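Local coordinates for protein unsaturated chondroitin disaccharide hydrolase (Streptococcus agalactiae, PDB 3VXD) that hydrolyses unsaturated chondroitin, hyaluronan and heparin disaccharides, releasing the 4,5-unsaturated uronic acid and preferring sulfated substrates, at residues S100-I105 and L137-K142; D112-G117 and I174-N179; K146-Y151 and Q181-A186; G248-I253 and N277-R282. The protein carries 1 engineered substitution. All coordinates share one frame; numbering follows the deposited sequence.

Contact 1: residues S100-I105 and L137-K142; sequences SFLNRI and LEATIK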
# COMPACT_ATOMS: atom_id res chain seq x y z
N SER A 100 -15.07 -13.71 7.97
CA SER A 100 -14.08 -13.92 9.02
C SER A 100 -13.63 -12.60 9.66
O SER A 100 -13.44 -12.54 10.87
CB SER A 100 -12.86 -14.68 8.49
OG SER A 100 -11.82 -14.69 9.45
N PHE A 101 -13.47 -11.57 8.83
CA PHE A 101 -13.17 -10.23 9.35
C PHE A 101 -14.32 -9.66 10.17
O PHE A 101 -14.10 -8.95 11.16
CB PHE A 101 -12.77 -9.27 8.22
CG PHE A 101 -11.36 -9.47 7.74
CD1 PHE A 101 -11.12 -10.06 6.50
CD2 PHE A 101 -10.28 -9.08 8.52
CE1 PHE A 101 -9.81 -10.25 6.04
CE2 PHE A 101 -8.96 -9.27 8.08
CZ PHE A 101 -8.73 -9.86 6.83
N LEU A 102 -15.55 -9.96 9.76
CA LEU A 102 -16.71 -9.53 10.54
C LEU A 102 -16.70 -10.20 11.91
O LEU A 102 -16.87 -9.52 12.92
CB LEU A 102 -18.03 -9.82 9.81
CG LEU A 102 -19.34 -9.35 10.47
CD1 LEU A 102 -19.30 -7.88 10.86
CD2 LEU A 102 -20.52 -9.61 9.53
N ASN A 103 -16.49 -11.51 11.92
CA ASN A 103 -16.35 -12.29 13.16
C ASN A 103 -15.24 -11.73 14.05
O ASN A 103 -15.41 -11.60 15.27
CB ASN A 103 -16.07 -13.76 12.84
CG ASN A 103 -15.86 -14.61 14.09
OD1 ASN A 103 -14.75 -15.06 14.37
ND2 ASN A 103 -16.93 -14.82 14.85
N ARG A 104 -14.12 -11.38 13.42
CA ARG A 104 -12.96 -10.86 14.13
C ARG A 104 -13.26 -9.56 14.88
O ARG A 104 -12.88 -9.42 16.05
CB ARG A 104 -11.78 -10.67 13.17
CG ARG A 104 -10.53 -10.14 13.85
CD ARG A 104 -9.33 -10.25 12.93
NE ARG A 104 -8.10 -9.86 13.59
CZ ARG A 104 -6.91 -9.80 13.00
NH1 ARG A 104 -6.79 -10.11 11.71
NH2 ARG A 104 -5.84 -9.42 13.68
N ILE A 105 -13.93 -8.62 14.23
CA ILE A 105 -14.28 -7.37 14.90
C ILE A 105 -15.44 -7.53 15.89
O ILE A 105 -15.43 -6.92 16.95
CB ILE A 105 -14.50 -6.17 13.93
CG1 ILE A 105 -14.58 -4.87 14.73
CG2 ILE A 105 -15.72 -6.38 13.02
CD1 ILE A 105 -13.69 -3.77 14.20
N LEU A 137 -19.86 -3.94 4.37
CA LEU A 137 -20.13 -2.60 4.89
C LEU A 137 -20.19 -2.59 6.42
O LEU A 137 -19.59 -1.74 7.06
CB LEU A 137 -21.44 -2.05 4.30
CG LEU A 137 -21.86 -0.65 4.76
CD1 LEU A 137 -20.81 0.40 4.41
CD2 LEU A 137 -23.23 -0.25 4.20
N GLU A 138 -20.92 -3.55 6.99
CA GLU A 138 -21.05 -3.67 8.45
C GLU A 138 -19.69 -3.78 9.16
O GLU A 138 -19.43 -3.07 10.13
CB GLU A 138 -21.94 -4.86 8.80
CG GLU A 138 -22.12 -5.10 10.31
CD GLU A 138 -22.92 -6.36 10.62
OE1 GLU A 138 -22.88 -6.82 11.78
OE2 GLU A 138 -23.58 -6.90 9.71
N ALA A 139 -18.83 -4.67 8.66
CA ALA A 139 -17.50 -4.87 9.22
C ALA A 139 -16.67 -3.59 9.16
O ALA A 139 -16.00 -3.24 10.14
CB ALA A 139 -16.78 -6.01 8.49
N THR A 140 -16.74 -2.89 8.03
CA THR A 140 -16.02 -1.63 7.81
C THR A 140 -16.46 -0.54 8.80
O THR A 140 -15.62 0.11 9.43
CB THR A 140 -16.21 -1.12 6.36
OG1 THR A 140 -15.65 -2.05 5.43
CG2 THR A 140 -15.54 0.23 6.19
N ILE A 141 -17.77 -0.33 8.92
CA ILE A 141 -18.30 0.66 9.85
C ILE A 141 -17.90 0.34 11.29
O ILE A 141 -17.51 1.24 12.05
CB ILE A 141 -19.85 0.83 9.72
CG1 ILE A 141 -20.25 1.26 8.30
CG2 ILE A 141 -20.40 1.82 10.77
CD1 ILE A 141 -19.55 2.52 7.77
N LYS A 142 -17.98 -0.93 11.67
CA LYS A 142 -17.53 -1.37 12.99
C LYS A 142 -16.03 -1.09 13.20
O LYS A 142 -15.64 -0.59 14.26
CB LYS A 142 -17.88 -2.84 13.23
CG LYS A 142 -19.38 -3.03 13.47
CD LYS A 142 -19.80 -4.49 13.47
CE LYS A 142 -21.23 -4.61 14.02
NZ LYS A 142 -21.66 -6.03 14.10
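Leu102 and Ala139 are the closest CA pair of the two segments, and this apolar pair is the middle of the contact. With CG anti to the backbone N (chi1 -177°), Leu102 sends its CD1 methyl across to the second helix, where it lies 3.9 Å from Ala139 CB and equally near the CA of the same residue. Because alanine is so small, the backbones can come together: Leu102 CA and Ala139 CA are 4.9 Å apart, and the short helix axes approach to 9.1 Å at an angle of 34°, pointing roughly the same way. One turn further on, the CD1 methyl of Ile105 rests against the main chain of Lys142, 3.7 Å from the carbonyl C, while CG1 and CG2 touch Lys142 CB.

The polar bonds start from segment 137-142. Lys142 NZ forms a salt bridge with Glu138 OE1 at 2.7 Å, one helical turn back, reaching the lone pair that faces away from the other carboxylate oxygen. The same NZ also bonds to Asn106 OD1 at the end of helix 88-106. Glu138 crosses Leu102 at about a right angle, its OE1 3.8 Å from Leu102 CD1.

Phe101, Ile105 and Thr140 also pack on helix 116-131. Here two helices of the alpha6/alpha6 barrel lie side by side. Between the segments cohesion is apolar, with the ion pair holding Glu138 and Lys142 together beside the Leu102 methyl; just beyond them the Lys142-Asn106 bond adds a polar link between the same helices.

Contact 2: residues D112-G117 and I174-N179; sequences DHHNLG and IDCLLN. Engineered in segment 112-117: Asn115 (natural residue Asp).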
# COMPACT_ATOMS: atom_id res chain seq x y z
N ASP A 112 -5.30 -5.86 18.69
CA ASP A 112 -4.29 -4.98 19.26
C ASP A 112 -3.28 -4.59 18.19
O ASP A 112 -2.07 -4.78 18.35
CB ASP A 112 -3.57 -5.64 20.44
CG ASP A 112 -4.46 -5.83 21.64
OD1 ASP A 112 -4.28 -6.85 22.34
OD2 ASP A 112 -5.34 -4.97 21.89
N HIS A 113 -3.80 -4.09 17.07
CA HIS A 113 -3.00 -3.53 15.99
C HIS A 113 -3.62 -2.19 15.65
O HIS A 113 -4.84 -2.08 15.51
CB HIS A 113 -3.00 -4.47 14.79
CG HIS A 113 -2.42 -5.82 15.08
ND1 HIS A 113 -1.07 -6.02 15.31
CD2 HIS A 113 -3.01 -7.03 15.22
CE1 HIS A 113 -0.86 -7.30 15.56
NE2 HIS A 113 -2.01 -7.93 15.51
N HIS A 114 -2.78 -1.17 15.54
CA HIS A 114 -3.26 0.20 15.37
C HIS A 114 -3.92 0.43 14.02
O HIS A 114 -4.87 1.21 13.91
CB HIS A 114 -2.13 1.21 15.60
CG HIS A 114 -1.12 1.25 14.50
ND1 HIS A 114 -0.01 0.43 14.48
CD2 HIS A 114 -1.04 2.02 13.39
CE1 HIS A 114 0.70 0.69 13.40
NE2 HIS A 114 0.11 1.65 12.73
N ASN A 115 -3.44 -0.27 12.99
CA ASN A 115 -3.96 -0.04 11.65
C ASN A 115 -5.11 -0.97 11.26
O ASN A 115 -4.94 -1.99 10.58
CB ASN A 115 -2.84 -0.03 10.60
CG ASN A 115 -3.18 0.84 9.40
OD1 ASN A 115 -4.30 0.79 8.89
ND2 ASN A 115 -2.22 1.64 8.95
N LEU A 116 -6.30 -0.59 11.73
CA LEU A 116 -7.55 -1.23 11.35
C LEU A 116 -7.87 -0.99 9.87
O LEU A 116 -8.55 -1.80 9.23
CB LEU A 116 -8.69 -0.70 12.22
CG LEU A 116 -8.56 -1.05 13.71
CD1 LEU A 116 -9.62 -0.33 14.54
CD2 LEU A 116 -8.63 -2.55 13.93
N GLY A 117 -7.36 0.12 9.33
CA GLY A 117 -7.45 0.40 7.90
C GLY A 117 -6.83 -0.70 7.05
O GLY A 117 -7.46 -1.20 6.12
N ILE A 174 3.32 6.92 10.83
CA ILE A 174 3.15 7.38 9.44
C ILE A 174 2.10 6.60 8.64
O ILE A 174 1.38 7.19 7.83
CB ILE A 174 4.48 7.52 8.65
CG1 ILE A 174 4.24 8.29 7.35
CG2 ILE A 174 5.13 6.16 8.39
CD1 ILE A 174 5.34 9.25 6.96
N ASP A 175 1.99 5.29 8.88
CA ASP A 175 0.99 4.47 8.18
C ASP A 175 -0.45 4.82 8.61
O ASP A 175 -1.41 4.37 7.98
CB ASP A 175 1.29 2.97 8.33
CG ASP A 175 1.10 2.46 9.76
OD1 ASP A 175 1.99 1.75 10.25
OD2 ASP A 175 0.07 2.76 10.39
N CYS A 176 -0.58 5.63 9.66
CA CYS A 176 -1.88 6.18 10.06
C CYS A 176 -2.50 7.06 8.99
O CYS A 176 -3.70 7.29 9.01
CB CYS A 176 -1.78 6.97 11.37
SG CYS A 176 -1.83 5.95 12.86
N LEU A 177 -1.68 7.55 8.06
CA LEU A 177 -2.16 8.29 6.89
C LEU A 177 -3.03 7.41 5.99
O LEU A 177 -3.88 7.92 5.26
CB LEU A 177 -0.98 8.88 6.10
CG LEU A 177 -0.12 9.95 6.77
CD1 LEU A 177 1.03 10.39 5.87
CD2 LEU A 177 -0.95 11.15 7.19
N LEU A 178 -2.81 6.09 6.03
CA LEU A 178 -3.66 5.14 5.31
C LEU A 178 -4.79 4.64 6.21
O LEU A 178 -5.90 4.41 5.73
CB LEU A 178 -2.86 3.96 4.75
CG LEU A 178 -1.94 4.29 3.57
CD1 LEU A 178 -0.51 4.58 4.05
CD2 LEU A 178 -1.97 3.19 2.52
N ASN A 179 -4.49 4.50 7.50
CA ASN A 179 -5.46 4.14 8.53
C ASN A 179 -6.73 5.01 8.49
O ASN A 179 -7.85 4.51 8.58
CB ASN A 179 -4.78 4.27 9.90
CG ASN A 179 -5.39 3.41 11.00
OD1 ASN A 179 -5.01 3.53 12.17
ND2 ASN A 179 -6.32 2.53 10.64
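Asp175 reaches His114 and Asn115 together, and the second segment is easiest to follow from there. Asp175 CG sits between the backbone N and the carbonyl carbon (chi1 68°), which turns the carboxylate toward the loop ending at Asn115. His114 NE2 donates to the syn lone pair of Asp175 OD2 at 2.6 Å, with ring and carboxylate 12° apart and so nearly coplanar; a weak second bond goes to OD1. Asn115, engineered in place of the natural aspartate, donates from ND2 to the same OD2 at 2.9 Å, arriving from above the carboxylate plane. Its OD1 caps Phe118 N at the start of helix 116-131.

Next comes Cys176, whose SG lies 4.0 Å from His114 CD2, oblique to the ring. Asn179 closes the segment: its amide packs beside that of Asn115, the two planes 35° apart, and its backbone comes close to Gly117, with Asn179 CA 4.3 Å from Gly117 CA.

Trp251, a substrate-binding residue, touches Asp175 from helix 246-263. Asp175 is the proton donor, and position 115 carries the nucleophile in the natural enzyme, so this is the catalytic centre of a family 88 glycoside hydrolase, set in its alpha6/alpha6 barrel.

Contact 3: residues K146-Y151 and Q181-A186; sequences KLMERY and QLLFFA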
# COMPACT_ATOMS: atom_id res chain seq x y z
N LYS A 146 -14.44 1.58 16.00
CA LYS A 146 -13.36 1.21 16.90
C LYS A 146 -12.17 2.18 16.80
O LYS A 146 -11.61 2.59 17.82
CB LYS A 146 -12.91 -0.23 16.63
CG LYS A 146 -11.90 -0.77 17.62
CD LYS A 146 -11.76 -2.29 17.52
CE LYS A 146 -12.99 -3.01 18.08
NZ LYS A 146 -13.21 -2.71 19.53
N LEU A 147 -11.81 2.55 15.57
CA LEU A 147 -10.75 3.53 15.33
C LEU A 147 -11.08 4.89 15.95
O LEU A 147 -10.21 5.55 16.52
CB LEU A 147 -10.48 3.67 13.82
CG LEU A 147 -9.24 4.43 13.36
CD1 LEU A 147 -7.96 3.88 14.00
CD2 LEU A 147 -9.13 4.39 11.83
N MET A 148 -12.35 5.29 15.86
CA MET A 148 -12.85 6.52 16.46
C MET A 148 -12.73 6.48 17.98
O MET A 148 -12.32 7.45 18.61
CB MET A 148 -14.30 6.78 16.06
CG MET A 148 -14.50 7.20 14.60
SD MET A 148 -13.88 8.85 14.21
CE MET A 148 -15.18 9.86 14.94
N GLU A 149 -13.09 5.34 18.57
CA GLU A 149 -12.98 5.12 20.01
C GLU A 149 -11.53 5.21 20.48
O GLU A 149 -11.25 5.79 21.53
CB GLU A 149 -13.61 3.78 20.41
CG GLU A 149 -15.14 3.80 20.40
CD GLU A 149 -15.77 2.42 20.33
OE1 GLU A 149 -15.08 1.41 20.61
OE2 GLU A 149 -16.98 2.35 19.99
N ARG A 150 -10.62 4.64 19.69
CA ARG A 150 -9.18 4.68 20.00
C ARG A 150 -8.59 6.08 19.85
O ARG A 150 -7.65 6.44 20.57
CB ARG A 150 -8.40 3.69 19.15
CG ARG A 150 -8.63 2.25 19.53
CD ARG A 150 -7.83 1.30 18.66
NE ARG A 150 -8.23 -0.08 18.89
CZ ARG A 150 -7.75 -1.14 18.24
NH1 ARG A 150 -8.19 -2.35 18.54
NH2 ARG A 150 -6.83 -0.99 17.29
N TYR A 151 -9.13 6.86 18.92
CA TYR A 151 -8.68 8.24 18.72
C TYR A 151 -9.35 9.22 19.68
O TYR A 151 -9.47 10.41 19.39
CB TYR A 151 -8.88 8.68 17.26
CG TYR A 151 -7.88 8.10 16.26
CD1 TYR A 151 -8.14 8.15 14.89
CD2 TYR A 151 -6.68 7.52 16.68
CE1 TYR A 151 -7.24 7.64 13.96
CE2 TYR A 151 -5.77 7.00 15.76
CZ TYR A 151 -6.06 7.07 14.40
OH TYR A 151 -5.17 6.56 13.48
N GLN A 181 -8.20 6.55 6.09
CA GLN A 181 -9.06 6.40 4.90
C GLN A 181 -10.36 5.69 5.28
O GLN A 181 -11.42 5.97 4.72
CB GLN A 181 -8.34 5.67 3.76
CG GLN A 181 -7.01 6.33 3.30
CD GLN A 181 -7.07 7.85 3.22
OE1 GLN A 181 -6.20 8.56 3.76
NE2 GLN A 181 -8.08 8.37 2.55
N LEU A 182 -10.25 4.80 6.25
CA LEU A 182 -11.40 4.12 6.82
C LEU A 182 -12.40 5.14 7.42
O LEU A 182 -13.61 4.96 7.33
CB LEU A 182 -10.91 3.12 7.87
CG LEU A 182 -11.80 2.17 8.66
CD1 LEU A 182 -12.44 1.14 7.76
CD2 LEU A 182 -10.95 1.49 9.73
N LEU A 183 -11.87 6.23 7.99
CA LEU A 183 -12.72 7.27 8.56
C LEU A 183 -13.39 8.13 7.48
O LEU A 183 -14.58 8.42 7.57
CB LEU A 183 -11.95 8.15 9.55
CG LEU A 183 -11.32 7.48 10.78
CD1 LEU A 183 -10.73 8.54 11.71
CD2 LEU A 183 -12.29 6.57 11.55
N PHE A 184 -12.64 8.50 6.44
CA PHE A 184 -13.22 9.24 5.32
C PHE A 184 -14.34 8.44 4.67
O PHE A 184 -15.36 9.01 4.24
CB PHE A 184 -12.17 9.61 4.27
CG PHE A 184 -11.24 10.72 4.68
CD1 PHE A 184 -9.87 10.50 4.74
CD2 PHE A 184 -11.74 11.97 5.02
CE1 PHE A 184 -9.00 11.53 5.13
CE2 PHE A 184 -10.89 13.01 5.40
CZ PHE A 184 -9.52 12.78 5.46
N PHE A 185 -14.16 7.12 4.59
CA PHE A 185 -15.20 6.24 4.04
C PHE A 185 -16.47 6.29 4.88
O PHE A 185 -17.57 6.42 4.35
CB PHE A 185 -14.71 4.80 3.91
CG PHE A 185 -15.79 3.84 3.50
CD1 PHE A 185 -16.15 3.71 2.16
CD2 PHE A 185 -16.48 3.09 4.45
CE1 PHE A 185 -17.17 2.84 1.77
CE2 PHE A 185 -17.49 2.21 4.07
CZ PHE A 185 -17.83 2.09 2.72
N ALA A 186 -16.30 6.19 6.20
CA ALA A 186 -17.42 6.22 7.13
C ALA A 186 -18.18 7.55 7.04
O ALA A 186 -19.41 7.57 7.09
CB ALA A 186 -16.94 5.96 8.55
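Leu183 packs against Leu147, Met148 and Tyr151 in turn, and nearly everything in this contact is hydrocarbon. Among the aliphatic pairs, Leu147 CD2 approaches Leu183 CD2 to 3.8 Å and Leu182 CD2 to 4.0 Å, so one methyl spans two neighbouring leucines. Met148 adds a second side: with its chain bent at both chi2 and chi3, it curls so that CG and SD each lie against the CD2 methyl of Leu183, the distance from Met148 CG to Leu183 CD2 being 3.8 Å. That methyl is thus shared by Leu147 and Met148, while the CD1 branch of Leu183 meets Met148 SD and the tyrosine.

The aromatic contribution is edge-on. Leu183 CD1 approaches the rim of the Tyr151 ring near its plane, 4.1 Å from Tyr151 CD1. One face of the same ring is taken by Leu147 CD1, 3.7 Å above the plane and off toward the rim, and Tyr151 also stacks with His202 of helix 193-210. Leu147 and Tyr151 both touch Asn179, which places this barrel contact beside the catalytic pair, Asn115 and Asp175.

The helices cross steeply, at 117° between the short axes, and these stay 10.7 Å apart; long side chains therefore bridge the gap. With neither a hydrogen bond nor a salt bridge across it, the join between these two segments rests on dispersion and on removing leucine, methionine and tyrosine carbon from water.

Contact 4: residues G248-I253 and N277-R282; sequences GQAWGI and NYFLNR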
# COMPACT_ATOMS: atom_id res chain seq x y z
N GLY A 248 8.34 3.34 5.43
CA GLY A 248 7.80 4.51 6.12
C GLY A 248 7.66 5.70 5.18
O GLY A 248 6.65 6.41 5.19
N GLN A 249 8.69 5.91 4.36
CA GLN A 249 8.68 6.96 3.36
C GLN A 249 7.54 6.72 2.37
O GLN A 249 6.80 7.64 2.02
CB GLN A 249 10.03 7.00 2.64
CG GLN A 249 10.28 8.25 1.80
CD GLN A 249 10.49 9.51 2.62
OE1 GLN A 249 10.27 10.62 2.13
NE2 GLN A 249 10.89 9.35 3.88
N ALA A 250 7.40 5.47 1.92
CA ALA A 250 6.35 5.11 0.95
C ALA A 250 4.93 5.21 1.52
O ALA A 250 4.00 5.55 0.78
CB ALA A 250 6.61 3.73 0.38
N TRP A 251 4.76 4.90 2.80
CA TRP A 251 3.47 5.10 3.49
C TRP A 251 3.03 6.56 3.37
O TRP A 251 1.84 6.85 3.20
CB TRP A 251 3.53 4.73 4.98
CG TRP A 251 3.62 3.26 5.37
CD1 TRP A 251 4.30 2.75 6.44
CD2 TRP A 251 2.98 2.13 4.74
NE1 TRP A 251 4.14 1.38 6.51
CE2 TRP A 251 3.34 0.98 5.47
CE3 TRP A 251 2.15 1.99 3.61
CZ2 TRP A 251 2.90 -0.31 5.13
CZ3 TRP A 251 1.71 0.71 3.27
CH2 TRP A 251 2.09 -0.42 4.03
N GLY A 252 3.99 7.47 3.49
CA GLY A 252 3.72 8.90 3.33
C GLY A 252 3.43 9.24 1.88
O GLY A 252 2.49 9.96 1.59
N ILE A 253 4.23 8.68 0.97
CA ILE A 253 4.05 8.93 -0.47
C ILE A 253 2.65 8.51 -0.95
O ILE A 253 2.08 9.17 -1.82
CB ILE A 253 5.17 8.23 -1.28
CG1 ILE A 253 6.53 8.89 -0.97
CG2 ILE A 253 4.89 8.30 -2.80
CD1 ILE A 253 7.72 8.07 -1.42
N ASN A 277 10.33 13.17 -3.74
CA ASN A 277 11.64 13.52 -4.27
C ASN A 277 12.78 12.93 -3.42
O ASN A 277 13.76 12.43 -3.96
CB ASN A 277 11.78 15.03 -4.46
CG ASN A 277 10.84 15.57 -5.52
OD1 ASN A 277 10.04 14.82 -6.11
ND2 ASN A 277 10.92 16.88 -5.78
N TYR A 278 12.59 12.95 -2.11
CA TYR A 278 13.54 12.35 -1.17
C TYR A 278 13.73 10.87 -1.47
O TYR A 278 14.86 10.37 -1.52
CB TYR A 278 13.07 12.57 0.28
CG TYR A 278 14.04 12.06 1.32
CD1 TYR A 278 14.95 12.92 1.93
CD2 TYR A 278 14.04 10.72 1.71
CE1 TYR A 278 15.85 12.46 2.89
CE2 TYR A 278 14.93 10.25 2.67
CZ TYR A 278 15.84 11.12 3.25
OH TYR A 278 16.72 10.65 4.20
N PHE A 279 12.61 10.17 -1.67
CA PHE A 279 12.59 8.75 -2.06
C PHE A 279 13.32 8.51 -3.40
O PHE A 279 14.25 7.69 -3.46
CB PHE A 279 11.13 8.26 -2.14
CG PHE A 279 10.98 6.76 -2.19
CD1 PHE A 279 10.90 6.01 -1.02
CD2 PHE A 279 10.84 6.09 -3.41
CE1 PHE A 279 10.73 4.62 -1.05
CE2 PHE A 279 10.67 4.70 -3.46
CZ PHE A 279 10.61 3.97 -2.27
N LEU A 280 12.92 9.22 -4.45
CA LEU A 280 13.49 9.03 -5.79
C LEU A 280 15.00 9.26 -5.83
O LEU A 280 15.72 8.55 -6.52
CB LEU A 280 12.81 9.94 -6.82
CG LEU A 280 11.29 9.76 -7.03
CD1 LEU A 280 10.77 10.79 -8.03
CD2 LEU A 280 10.95 8.35 -7.47
N ASN A 281 15.45 10.27 -5.08
CA ASN A 281 16.87 10.65 -5.02
C ASN A 281 17.76 9.60 -4.34
O ASN A 281 18.99 9.59 -4.53
CB ASN A 281 17.02 12.01 -4.32
CG ASN A 281 16.61 13.18 -5.22
OD1 ASN A 281 16.51 13.03 -6.44
ND2 ASN A 281 16.39 14.34 -4.61
N ARG A 282 17.13 8.71 -3.58
CA ARG A 282 17.83 7.65 -2.86
C ARG A 282 17.59 6.25 -3.43
O ARG A 282 17.97 5.24 -2.82
CB ARG A 282 17.50 7.73 -1.37
CG ARG A 282 18.22 8.88 -0.70
CD ARG A 282 17.50 9.45 0.51
NE ARG A 282 18.18 10.68 0.95
CZ ARG A 282 17.98 11.88 0.41
NH1 ARG A 282 17.10 12.05 -0.57
NH2 ARG A 282 18.67 12.93 0.87
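Helices 246-263 and 266-281 run in opposing senses at a marked slant here, their short axes at 137° and 10.3 Å apart, with Gln249 CA and Phe279 CA the nearest pair at 6.9 Å. Phe279 is the side chain that bridges them. A chi1 of -165° swings its ring away from its own N and across toward the first helix, where Ile253 and Gln249 receive it. The CD1 methyl of Ile253 comes end-on to the base of the phenylalanine, 3.5 Å from Phe279 CB and nearly as close to CG, the two side chains crossing at about a right angle. Gln249 CG lies at the ring edge, 3.7 Å from Phe279 CD1, and Ala250 CB touches the far part of the ring more loosely, 4.5 Å from Phe279 CE1. Met339 of helix 329-347 and Thr308 and Ala311 of helix 305-319 also pack on Phe279.

Bent at chi2, the Gln249 chain turns its amide end over to Tyr278 and passes athwart that side chain. Tyr278 carries a second flat group: the guanidinium of Arg282 lies over one face of its ring, with CZ 3.3 Å above the plane and offset toward the rim. Arg282 NH1 donates to Tyr278 O at 3.0 Å, meeting a lone pair in the carbonyl plane, and it also forms a salt bridge with Glu10.

Trp251, which binds substrate, belongs to the same helical segment and packs on Asp175, so this interface lies behind part of the active site. Between the segments the contact is apolar apart from the glutamine amide, and no hydrogen bond crosses it; the bonds of Arg282 to Tyr278 O and Glu10 probably help hold the chain just past the helix end.

How the contacts relate
Following the chain, helix 88-106 leads through the loop before helix 116-131, and contact 1 closes when helix 134-150 returns alongside 88-106. Contact 2 opens inside that excursion and closes much later, at 174-179, so the two cross. Contact 3 opens further along helix 134-150, after contact 1 has closed, and ends at helix 181-190, crossing contact 2 as well. Contacts 1 and 3 thus share helix 134-150, and Thr140 packs on Leu182 and Phe185. Contact 4 follows in series, its centre about 32 Å from that of contact 1; it joins contact 2 through Trp251 packing on Asp175 and Leu178.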